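Local coordinates for protein farnesyl diphosphate synthase (Rhodobacter capsulatus, PDB 3M0G) that probably condenses farnesyl diphosphate with isopentenyl diphosphate, using magnesium, to make geranylgeranyl diphosphate for carotenoid and diterpene synthesis, at residues A20-L25 with D29-M34; M34-Q39 with H99-D104; L68-L73 with G180-F185. All coordinates share one frame; numbering follows the deposited sequence.

Interaction 1 of 3, residues A20-L25 with D29-M34; sequences AAIGRL and DLRDAM
R31 lays its aliphatic chain across I22, with CG 3.7 Å from I22 CG2, and passes on to the backbone that follows. R31 CG stands anti to the backbone N (chi1 -174°) and the next torsion is also extended, so the chain runs out from its helix before it bends at chi3 and turns the guanidinium group toward the turn. There R31 NH1 donates to L25 O at 2.8 Å, from nearly straight ahead of the carbonyl (C=O...N angle 160°), and the acceptor lies close to the guanidinium plane. G23 O is also near, 3.3 Å from R31 NH1, but at an angle too poor for a hydrogen bond. R31 CD touches two carbonyls, 3.3 Å from both I22 O and L25 O.

Two consecutive helices, 3-23 and 29-37, are joined here by a short loop within the mainly helical isoprenoid synthase fold. The arginine of the second helix thus takes up a carbonyl of the connection after helix 3-23. L25 N in turn donates to I22 O.

On the buried side, L25 CD1 touches the selenomethionine M34 at CE, 3.7 Å away, the two side chains meeting at about a right angle. I22 CD1 reaches over to the backbone of the next helix, 3.8 Å from M34 O. Helix 104-121 backs this layer through L117 against I22 and A113 against M34, while A146 of the second subunit packs on both L25 and M34.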
# COMPACT_ATOMS: atom_id res chain seq x y z
N ALA B 20 -7.16 18.77 2.29
CA ALA B 20 -6.39 19.02 3.51
C ALA B 20 -5.38 17.91 3.84
O ALA B 20 -4.22 18.19 4.14
CB ALA B 20 -7.34 19.30 4.70
N ALA B 21 -5.83 16.65 3.76
CA ALA B 21 -5.01 15.49 4.11
C ALA B 21 -3.74 15.43 3.27
O ALA B 21 -2.65 15.22 3.79
CB ALA B 21 -5.81 14.20 3.95
N ILE B 22 -3.91 15.64 1.96
CA ILE B 22 -2.81 15.62 1.00
C ILE B 22 -1.96 16.89 1.12
O ILE B 22 -0.76 16.87 0.84
CB ILE B 22 -3.37 15.44 -0.45
CG1 ILE B 22 -3.90 14.01 -0.63
CG2 ILE B 22 -2.33 15.80 -1.48
CD1 ILE B 22 -4.72 13.77 -1.89
N GLY B 23 -2.61 17.98 1.53
CA GLY B 23 -1.97 19.29 1.66
C GLY B 23 -0.78 19.33 2.60
O GLY B 23 0.15 20.11 2.39
N ARG B 24 -0.80 18.51 3.65
CA ARG B 24 0.28 18.53 4.63
C ARG B 24 1.52 17.74 4.20
O ARG B 24 2.57 17.85 4.82
CB ARG B 24 -0.22 18.14 6.03
CG ARG B 24 -0.86 16.78 6.16
CD ARG B 24 -1.82 16.76 7.35
NE ARG B 24 -3.17 17.13 6.94
CZ ARG B 24 -4.28 16.83 7.62
NH1 ARG B 24 -4.20 16.16 8.77
NH2 ARG B 24 -5.47 17.21 7.15
N LEU B 25 1.40 16.98 3.12
CA LEU B 25 2.55 16.31 2.50
C LEU B 25 3.51 17.35 1.89
O LEU B 25 3.08 18.46 1.58
CB LEU B 25 2.06 15.31 1.45
CG LEU B 25 1.03 14.25 1.90
CD1 LEU B 25 0.56 13.40 0.72
CD2 LEU B 25 1.55 13.36 3.03
N ASP B 29 5.66 17.76 -7.57
CA ASP B 29 4.87 17.09 -8.61
C ASP B 29 4.13 15.87 -8.05
O ASP B 29 2.97 15.60 -8.43
CB ASP B 29 5.79 16.65 -9.76
CG ASP B 29 6.15 17.80 -10.71
OD1 ASP B 29 7.35 18.01 -10.97
OD2 ASP B 29 5.24 18.49 -11.19
N LEU B 30 4.78 15.15 -7.15
CA LEU B 30 4.19 13.97 -6.51
C LEU B 30 2.94 14.34 -5.71
O LEU B 30 1.92 13.67 -5.83
CB LEU B 30 5.20 13.22 -5.64
CG LEU B 30 4.68 12.09 -4.73
CD1 LEU B 30 4.34 10.79 -5.49
CD2 LEU B 30 5.64 11.80 -3.59
N ARG B 31 3.01 15.42 -4.92
CA ARG B 31 1.82 15.88 -4.18
C ARG B 31 0.68 16.41 -5.07
O ARG B 31 -0.50 16.09 -4.83
CB ARG B 31 2.16 16.92 -3.11
CG ARG B 31 0.96 17.29 -2.24
CD ARG B 31 1.33 18.33 -1.21
NE ARG B 31 1.40 19.66 -1.82
CZ ARG B 31 1.88 20.74 -1.22
NH1 ARG B 31 2.36 20.65 0.01
NH2 ARG B 31 1.90 21.89 -1.87
N ASP B 32 1.04 17.21 -6.07
CA ASP B 32 0.07 17.71 -7.07
C ASP B 32 -0.65 16.58 -7.81
O ASP B 32 -1.87 16.63 -8.01
CB ASP B 32 0.75 18.61 -8.10
CG ASP B 32 1.53 19.74 -7.46
OD1 ASP B 32 1.12 20.21 -6.37
OD2 ASP B 32 2.55 20.14 -8.04
N ALA B 33 0.12 15.58 -8.23
CA ALA B 33 -0.41 14.41 -8.90
C ALA B 33 -1.40 13.65 -8.01
O ALA B 33 -2.48 13.28 -8.46
CB ALA B 33 0.73 13.49 -9.37
N MSE B 34 -1.02 13.45 -6.75
CA MSE B 34 -1.88 12.77 -5.78
C MSE B 34 -3.16 13.58 -5.57
O MSE B 34 -4.27 13.04 -5.63
CB MSE B 34 -1.17 12.60 -4.43
CG MSE B 34 0.12 11.78 -4.50
SE MSE B 34 1.09 11.76 -2.81
CE MSE B 34 -0.21 10.78 -1.73

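Interaction 2 of 3, residues M34-Q39 with H99-D104; sequences MAYAAQ and HKKWDD. Unlike the reference sequence in segment 99-104: K100 (reference Arg), D104 (reference Glu).
Y36, in the last turn of helix 29-37, offers one ring face to both K101, the last residue of the short helix 98-101, and W102, which follows it; the small two-stranded hairpin comes just before that helix. This is a surface contact between two peripheral pieces of the polyprenyl synthase fold, made without any hydrogen bond from one segment to the other.

The first kind of interaction is CH-pi. K101 CD sits over the tyrosine ring, 3.9 Å from its centroid and 22° off the normal, displaced toward the outer rim so that its nearest atom is Y36 CE1. An all but straight lysine chain, with CG anti to the backbone N, carries CD this far before the last torsion bends. K101 and W102 both touch a crystal neighbour, so their poses may owe something to the lattice.

Aromatic packing is the second kind. W102 points the edge of its six-membered ring at the same face of Y36, a T-shaped pair with centroids 5.4 Å apart and planes at 73°. Its atom CZ3 comes within 3.8 Å of Y36 CD2, at the end of the ring nearer the backbone, whereas the lysine holds the hydroxyl-side half.

Polar ends are met by outside partners: Y36 OH hydrogen-bonds to P96 O, and W102 NE1 makes a weak bond to D29 OD2. The indole is also flanked by D32 and A33, one turn back on the tyrosine's helix.

Plain apolar contact finishes the set: Y36 CB lies at the edge of the indole, near its plane, 3.7 Å from W102 CH2.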
# COMPACT_ATOMS: atom_id res chain seq x y z
N MSE B 34 -1.02 13.45 -6.75
CA MSE B 34 -1.88 12.77 -5.78
C MSE B 34 -3.16 13.58 -5.57
O MSE B 34 -4.27 13.04 -5.63
CB MSE B 34 -1.17 12.60 -4.43
CG MSE B 34 0.12 11.78 -4.50
SE MSE B 34 1.09 11.76 -2.81
CE MSE B 34 -0.21 10.78 -1.73
N ALA B 35 -2.99 14.87 -5.32
CA ALA B 35 -4.11 15.78 -5.11
C ALA B 35 -5.08 15.73 -6.29
O ALA B 35 -6.31 15.65 -6.11
CB ALA B 35 -3.60 17.21 -4.88
N TYR B 36 -4.52 15.75 -7.50
CA TYR B 36 -5.29 15.70 -8.76
C TYR B 36 -6.07 14.38 -8.86
O TYR B 36 -7.24 14.38 -9.22
CB TYR B 36 -4.33 15.87 -9.93
CG TYR B 36 -4.95 15.90 -11.31
CD1 TYR B 36 -5.43 17.10 -11.86
CD2 TYR B 36 -5.02 14.74 -12.10
CE1 TYR B 36 -5.99 17.14 -13.12
CE2 TYR B 36 -5.58 14.77 -13.37
CZ TYR B 36 -6.06 15.97 -13.87
OH TYR B 36 -6.61 16.00 -15.12
N ALA B 37 -5.42 13.27 -8.52
CA ALA B 37 -6.01 11.93 -8.64
C ALA B 37 -7.14 11.71 -7.65
O ALA B 37 -8.10 11.01 -7.95
CB ALA B 37 -4.96 10.87 -8.46
N ALA B 38 -7.02 12.33 -6.48
CA ALA B 38 -8.00 12.18 -5.42
C ALA B 38 -9.14 13.20 -5.46
O ALA B 38 -10.02 13.15 -4.62
CB ALA B 38 -7.29 12.21 -4.06
N GLN B 39 -9.11 14.11 -6.44
CA GLN B 39 -10.14 15.14 -6.61
C GLN B 39 -11.37 14.55 -7.31
O GLN B 39 -11.24 13.75 -8.25
CB GLN B 39 -9.61 16.32 -7.44
CG GLN B 39 -8.82 17.36 -6.66
CD GLN B 39 -7.94 18.27 -7.54
OE1 GLN B 39 -8.19 18.45 -8.74
NE2 GLN B 39 -6.91 18.85 -6.94
N HIS B 99 -0.98 10.08 -15.75
CA HIS B 99 0.16 9.69 -16.57
C HIS B 99 0.27 10.59 -17.83
O HIS B 99 1.36 10.81 -18.33
CB HIS B 99 0.13 8.20 -16.90
CG HIS B 99 -0.66 7.86 -18.12
ND1 HIS B 99 -2.01 7.56 -18.07
CD2 HIS B 99 -0.30 7.76 -19.42
CE1 HIS B 99 -2.44 7.30 -19.30
NE2 HIS B 99 -1.42 7.41 -20.13
N LYS B 100 -0.86 11.11 -18.31
CA LYS B 100 -0.85 12.09 -19.41
C LYS B 100 -0.46 13.50 -18.97
O LYS B 100 0.25 14.19 -19.69
CB LYS B 100 -2.20 12.13 -20.15
CG LYS B 100 -2.58 10.82 -20.82
CD LYS B 100 -1.62 10.46 -21.95
CE LYS B 100 -2.04 11.15 -23.25
NZ LYS B 100 -1.49 10.46 -24.45
N LYS B 101 -0.93 13.94 -17.81
CA LYS B 101 -0.65 15.29 -17.30
C LYS B 101 0.77 15.43 -16.72
O LYS B 101 1.38 16.50 -16.80
CB LYS B 101 -1.73 15.72 -16.29
CG LYS B 101 -1.59 17.15 -15.76
CD LYS B 101 -2.82 17.58 -14.95
CE LYS B 101 -2.58 18.93 -14.26
NZ LYS B 101 -2.58 20.08 -15.21
N TRP B 102 1.31 14.36 -16.15
CA TRP B 102 2.71 14.36 -15.75
C TRP B 102 3.53 13.42 -16.66
O TRP B 102 3.90 13.79 -17.78
CB TRP B 102 2.85 14.05 -14.25
CG TRP B 102 2.40 15.20 -13.35
CD1 TRP B 102 3.19 16.18 -12.81
CD2 TRP B 102 1.05 15.49 -12.91
NE1 TRP B 102 2.42 17.05 -12.06
CE2 TRP B 102 1.11 16.65 -12.11
CE3 TRP B 102 -0.19 14.88 -13.12
CZ2 TRP B 102 -0.03 17.21 -11.50
CZ3 TRP B 102 -1.33 15.43 -12.51
CH2 TRP B 102 -1.23 16.60 -11.72
N ASP B 103 3.81 12.22 -16.19
CA ASP B 103 4.34 11.15 -17.04
C ASP B 103 4.06 9.80 -16.38
O ASP B 103 3.42 9.76 -15.32
CB ASP B 103 5.83 11.37 -17.36
CG ASP B 103 6.70 11.60 -16.12
OD1 ASP B 103 6.31 11.19 -15.01
OD2 ASP B 103 7.81 12.15 -16.28
N ASP B 104 4.50 8.71 -17.01
CA ASP B 104 4.28 7.37 -16.47
C ASP B 104 4.95 7.16 -15.10
O ASP B 104 4.35 6.57 -14.20
CB ASP B 104 4.75 6.29 -17.46
CG ASP B 104 3.78 6.09 -18.61
OD1 ASP B 104 2.79 6.82 -18.71
OD2 ASP B 104 4.03 5.19 -19.44

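Interaction 3 of 3, residues L68-L73 with G180-F185; sequences LAVEAL and GALISF
With its CG2 anti to the backbone N, V70 sends that methyl group across to the other helix and keeps CG1 in the crowded position between N and the carbonyl carbon (chi1 73°). L182 and F185 likewise hold CG anti to their backbone N, F185 at chi1 170°, and so extend toward V70 from successive turns. The result is an antiparallel pairing of helices 60-81 and 168-194 inside the isoprenoid synthase bundle: segments 68-73 and 180-185 of these helices run at 166° to each other, their axes approaching to 10.7 Å. In this family the first aspartate-rich motif begins at the C-terminal end of the former helix, so the contact lies in the body of a helix that leads to the probable diphosphate-binding end.

V70 touches both L182 and F185. Its CG2 fits between these two residues of the facing helix, 3.8 Å from L182 CG and 3.9 Å from F185 CD2, V70 passing alongside both and pointing the other way. The phenyl ring takes the methyl at its edge, near the ring plane, and does not offer it a face. V70 CB lies 4.0 Å from F185 CE2.

Between the two segments the packing is apolar and buried, close to the centre of the folded chain. Helix 130-144 adds L136, A139 and L140 against F185 and S144 against L73, while R45 of helix 44-55 lies on both V70 and L182. On another side of helix 60-81, E71 forms a salt bridge with R43 and takes a hydrogen bond from A46 N, tying it to the start of helix 44-55.

One turn beyond V70, L73 crosses L182 obliquely, and the two meet through their methyl groups, L73 CD1 lying 4.0 Å from L182 CD1.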
# COMPACT_ATOMS: atom_id res chain seq x y z
N LEU B 68 -11.90 8.62 3.92
CA LEU B 68 -10.74 9.13 3.21
C LEU B 68 -9.83 8.00 2.74
O LEU B 68 -9.37 7.99 1.58
CB LEU B 68 -9.98 10.13 4.08
CG LEU B 68 -10.64 11.51 4.18
CD1 LEU B 68 -9.77 12.50 4.97
CD2 LEU B 68 -10.96 12.05 2.79
N ALA B 69 -9.60 7.03 3.61
CA ALA B 69 -8.72 5.90 3.27
C ALA B 69 -9.22 5.13 2.06
O ALA B 69 -8.41 4.78 1.17
CB ALA B 69 -8.54 4.96 4.47
N VAL B 70 -10.53 4.83 2.02
CA VAL B 70 -11.09 4.07 0.91
C VAL B 70 -11.09 4.87 -0.39
O VAL B 70 -10.88 4.29 -1.45
CB VAL B 70 -12.48 3.36 1.21
CG1 VAL B 70 -13.65 4.34 1.28
CG2 VAL B 70 -12.78 2.26 0.21
N GLU B 71 -11.33 6.18 -0.30
CA GLU B 71 -11.23 7.03 -1.49
C GLU B 71 -9.79 7.15 -1.98
O GLU B 71 -9.52 7.12 -3.19
CB GLU B 71 -11.83 8.40 -1.22
CG GLU B 71 -13.34 8.40 -1.14
CD GLU B 71 -14.00 8.01 -2.46
OE1 GLU B 71 -13.59 8.55 -3.52
OE2 GLU B 71 -14.94 7.18 -2.44
N ALA B 72 -8.86 7.26 -1.04
CA ALA B 72 -7.43 7.22 -1.36
C ALA B 72 -7.04 5.93 -2.07
O ALA B 72 -6.32 5.96 -3.07
CB ALA B 72 -6.59 7.42 -0.10
N LEU B 73 -7.49 4.79 -1.53
CA LEU B 73 -7.15 3.49 -2.09
C LEU B 73 -7.77 3.40 -3.51
O LEU B 73 -7.12 2.93 -4.44
CB LEU B 73 -7.62 2.35 -1.15
CG LEU B 73 -7.00 0.92 -1.18
CD1 LEU B 73 -7.13 0.28 -2.55
CD2 LEU B 73 -5.52 0.89 -0.72
N GLY B 180 -15.68 -5.80 -6.16
CA GLY B 180 -16.52 -6.27 -5.09
C GLY B 180 -15.87 -6.08 -3.73
O GLY B 180 -16.55 -5.73 -2.76
N ALA B 181 -14.56 -6.32 -3.68
CA ALA B 181 -13.80 -6.34 -2.43
C ALA B 181 -13.76 -4.97 -1.76
O ALA B 181 -14.02 -4.87 -0.54
CB ALA B 181 -12.35 -6.91 -2.68
N LEU B 182 -13.47 -3.92 -2.54
CA LEU B 182 -13.30 -2.54 -1.98
C LEU B 182 -14.60 -1.97 -1.50
O LEU B 182 -14.61 -1.24 -0.48
CB LEU B 182 -12.71 -1.56 -3.01
CG LEU B 182 -11.95 -0.34 -2.45
CD1 LEU B 182 -10.86 -0.74 -1.44
CD2 LEU B 182 -11.37 0.59 -3.51
N ILE B 183 -15.68 -2.25 -2.23
CA ILE B 183 -17.02 -1.84 -1.77
C ILE B 183 -17.41 -2.51 -0.45
O ILE B 183 -18.11 -1.89 0.39
CB ILE B 183 -18.09 -2.09 -2.87
CG1 ILE B 183 -18.05 -0.95 -3.91
CG2 ILE B 183 -19.51 -2.27 -2.28
CD1 ILE B 183 -18.24 -1.44 -5.38
N SER B 184 -17.03 -3.78 -0.31
CA SER B 184 -17.28 -4.53 0.91
C SER B 184 -16.48 -3.98 2.08
O SER B 184 -16.99 -3.87 3.22
CB SER B 184 -16.97 -6.02 0.73
OG SER B 184 -17.27 -6.73 1.94
N PHE B 185 -15.22 -3.60 1.82
CA PHE B 185 -14.50 -2.88 2.85
C PHE B 185 -15.29 -1.66 3.30
O PHE B 185 -15.50 -1.51 4.50
CB PHE B 185 -13.11 -2.43 2.44
CG PHE B 185 -12.48 -1.49 3.44
CD1 PHE B 185 -11.90 -1.99 4.62
CD2 PHE B 185 -12.50 -0.11 3.24
CE1 PHE B 185 -11.32 -1.13 5.57
CE2 PHE B 185 -11.91 0.75 4.18
CZ PHE B 185 -11.32 0.23 5.35

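Overall arrangement
From the N terminus, interaction 1 comes first and closes a loop of three residues, folding helix 29-37 back beside the end of helix 3-23. Interaction 2 opens on the shared residue M34 and returns only after 59 residues, tying the far end of helix 29-37 to helix 98-101; the two contacts are in series, and they touch through W102 and A38. Segment 68-73 lies within that second loop yet pairs onward with 180-185, so interactions 2 and 3 cross. The centre of interaction 3 lies about 4 Å from the centre of the chain, joining central helices, whereas the first two, their centres about 11 Å apart, fasten the periphery, where both also reach the second subunit.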